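PDB 4OXI: enterobactin synthetase component F-related protein from Vibrio cholerae serotype O1, which probably activates glycine with ATP as glycyl-adenylate, as an adenylation domain in a lipopolysaccharide modification pathway that confers resistance to antimicrobial peptides. Local coordinates for residues A497-L503 with L563-A568. Numbering follows the deposited sequence.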
loop_
_atom_site.group_PDB
_atom_site.type_symbol
_atom_site.label_atom_id
_atom_site.label_comp_id
_atom_site.label_asym_id
_atom_site.label_seq_id
_atom_site.Cartn_x
_atom_site.Cartn_y
_atom_site.Cartn_z
ATOM N N ALA A 497 17.363 -10.113 20.024
ATOM C CA ALA A 497 17.654 -9.331 18.819
ATOM C C ALA A 497 16.917 -9.914 17.614
ATOM O O ALA A 497 16.881 -11.145 17.441
ATOM C CB ALA A 497 19.149 -9.293 18.549
ATOM N N ILE A 498 16.320 -9.051 16.793
ATOM C CA ILE A 498 15.651 -9.505 15.576
ATOM C C ILE A 498 16.486 -9.039 14.389
ATOM O O ILE A 498 16.813 -7.862 14.286
ATOM C CB ILE A 498 14.216 -8.962 15.463
ATOM C CG1 ILE A 498 13.429 -9.248 16.736
ATOM C CG2 ILE A 498 13.504 -9.557 14.254
ATOM C CD1 ILE A 498 13.116 -10.744 16.985
ATOM N N VAL A 499 16.850 -9.964 13.508
ATOM C CA VAL A 499 17.763 -9.653 12.418
ATOM C C VAL A 499 17.122 -9.992 11.082
ATOM O O VAL A 499 16.612 -11.100 10.909
ATOM C CB VAL A 499 19.064 -10.462 12.543
ATOM C CG1 VAL A 499 19.980 -10.157 11.386
ATOM C CG2 VAL A 499 19.754 -10.149 13.856
ATOM N N PRO A 500 17.124 -9.033 10.140
ATOM C CA PRO A 500 16.682 -9.331 8.771
ATOM C C PRO A 500 17.631 -10.347 8.152
ATOM O O PRO A 500 18.838 -10.085 8.101
ATOM C CB PRO A 500 16.829 -7.989 8.049
ATOM C CG PRO A 500 16.777 -6.957 9.154
ATOM C CD PRO A 500 17.478 -7.612 10.312
ATOM N N TRP A 501 17.091 -11.469 7.689
ATOM C CA TRP A 501 17.891 -12.562 7.139
ATOM C C TRP A 501 16.965 -13.626 6.557
ATOM O O TRP A 501 15.947 -13.949 7.167
ATOM C CB TRP A 501 18.751 -13.199 8.235
ATOM C CG TRP A 501 19.748 -14.138 7.670
ATOM C CD1 TRP A 501 19.619 -15.496 7.516
ATOM C CD2 TRP A 501 21.026 -13.786 7.132
ATOM N NE1 TRP A 501 20.750 -16.004 6.914
ATOM C CE2 TRP A 501 21.627 -14.974 6.669
ATOM C CE3 TRP A 501 21.718 -12.579 6.990
ATOM C CZ2 TRP A 501 22.898 -14.986 6.086
ATOM C CZ3 TRP A 501 22.979 -12.591 6.407
ATOM C CH2 TRP A 501 23.554 -13.786 5.963
ATOM N N PRO A 502 17.323 -14.204 5.394
ATOM C CA PRO A 502 18.531 -13.930 4.597
ATOM C C PRO A 502 18.430 -12.671 3.738
ATOM O O PRO A 502 17.352 -12.096 3.576
ATOM C CB PRO A 502 18.652 -15.169 3.693
ATOM C CG PRO A 502 17.246 -15.714 3.592
ATOM C CD PRO A 502 16.530 -15.330 4.858
ATOM N N LEU A 503 19.568 -12.240 3.207
ATOM C CA LEU A 503 19.615 -11.080 2.335
ATOM C C LEU A 503 19.944 -11.524 0.915
ATOM O O LEU A 503 20.738 -12.445 0.705
ATOM C CB LEU A 503 20.669 -10.090 2.822
ATOM C CG LEU A 503 20.580 -9.636 4.277
ATOM C CD1 LEU A 503 21.699 -8.653 4.594
ATOM C CD2 LEU A 503 19.221 -9.014 4.576
ATOM N N LEU A 563 25.777 -9.826 13.539
ATOM C CA LEU A 563 24.917 -10.998 13.568
ATOM C C LEU A 563 24.677 -11.499 12.137
ATOM O O LEU A 563 24.654 -12.710 11.890
ATOM C CB LEU A 563 23.608 -10.677 14.296
ATOM C CG LEU A 563 23.731 -10.506 15.816
ATOM C CD1 LEU A 563 22.494 -9.845 16.407
ATOM C CD2 LEU A 563 23.978 -11.862 16.487
ATOM N N GLN A 564 24.527 -10.570 11.193
ATOM C CA GLN A 564 24.389 -10.941 9.786
ATOM C C GLN A 564 25.646 -11.657 9.285
ATOM O O GLN A 564 25.554 -12.720 8.660
ATOM C CB GLN A 564 24.004 -9.727 8.925
ATOM C CG GLN A 564 22.558 -9.302 9.192
ATOM C CD GLN A 564 22.114 -8.034 8.491
ATOM O OE1 GLN A 564 22.880 -7.090 8.321
ATOM N NE2 GLN A 564 20.845 -8.006 8.098
ATOM N N GLN A 565 26.813 -11.101 9.606
ATOM C CA GLN A 565 28.084 -11.727 9.249
ATOM C C GLN A 565 28.185 -13.123 9.851
ATOM O O GLN A 565 28.615 -14.068 9.184
ATOM C CB GLN A 565 29.264 -10.879 9.729
ATOM C CG GLN A 565 29.261 -9.442 9.241
ATOM C CD GLN A 565 30.423 -8.634 9.801
ATOM O OE1 GLN A 565 31.527 -9.158 9.988
ATOM N NE2 GLN A 565 30.178 -7.353 10.079
ATOM N N GLN A 566 27.784 -13.254 11.112
ATOM C CA GLN A 566 27.850 -14.551 11.775
ATOM C C GLN A 566 26.969 -15.562 11.075
ATOM O O GLN A 566 27.395 -16.685 10.816
ATOM C CB GLN A 566 27.457 -14.446 13.243
ATOM C CG GLN A 566 27.339 -15.811 13.913
ATOM C CD GLN A 566 27.338 -15.729 15.427
ATOM O OE1 GLN A 566 27.802 -14.745 16.013
ATOM N NE2 GLN A 566 26.814 -16.769 16.069
ATOM N N LEU A 567 25.741 -15.156 10.763
ATOM C CA LEU A 567 24.789 -16.028 10.076
ATOM C C LEU A 567 25.292 -16.473 8.695
ATOM O O LEU A 567 25.033 -17.602 8.265
ATOM C CB LEU A 567 23.439 -15.327 9.940
ATOM C CG LEU A 567 22.614 -15.180 11.210
ATOM C CD1 LEU A 567 21.538 -14.125 11.012
ATOM C CD2 LEU A 567 21.990 -16.505 11.556
ATOM N N ALA A 568 26.010 -15.582 8.012
ATOM C CA ALA A 568 26.564 -15.876 6.689
ATOM C C ALA A 568 27.584 -17.016 6.748
ATOM O O ALA A 568 27.772 -17.747 5.775
ATOM C CB ALA A 568 27.203 -14.621 6.090
#
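Trp501 lays one face of its indole over Leu567: Leu567 CB stands 3.9 Å from the centroid of the six-membered ring, 17° off its normal, a CH-pi contact, while Leu567 CD1 reaches back to Trp501 CG. With CG anti to the backbone N, the ring runs out over Leu567 toward Ala568, and Trp501 CH2 meets Ala568 CB at 3.7 Å. Pro502, joined by a cis peptide bond, touches the opposite face near its rim. Beside the indole, Gln564 runs antiparallel to it. Its chain, stretched out past CG, carries the amide to the strand end, where Gln564 NE2 donates to Pro500 O at 2.9 Å. The bond is nearly straight (N-H...O 162°) and lies close to both the carbonyl and amide planes, which should restrain rotation of the amide; Leu503 CD1 packs against the same NE2. Gln564 CG also lies 3.5 Å from Val499 CG1. The other methyl, Val499 CG2, meets Leu563 CD1 at 3.8 Å, and Ala497 CB touches that same leucine methyl. This is a largely hydrophobic helix-on-sheet contact in the C-terminal part of the adenylation enzyme, the Pro500 side chain about 13 Å from bound glycyl-adenosine-5'-phosphate. The axes of 497-500 and 563-568 are inclined at 65°; Leu563 also touches Phe515 and Leu567 Val513, both of neighbouring strand 512-516, while Ile498 faces helix 480-491.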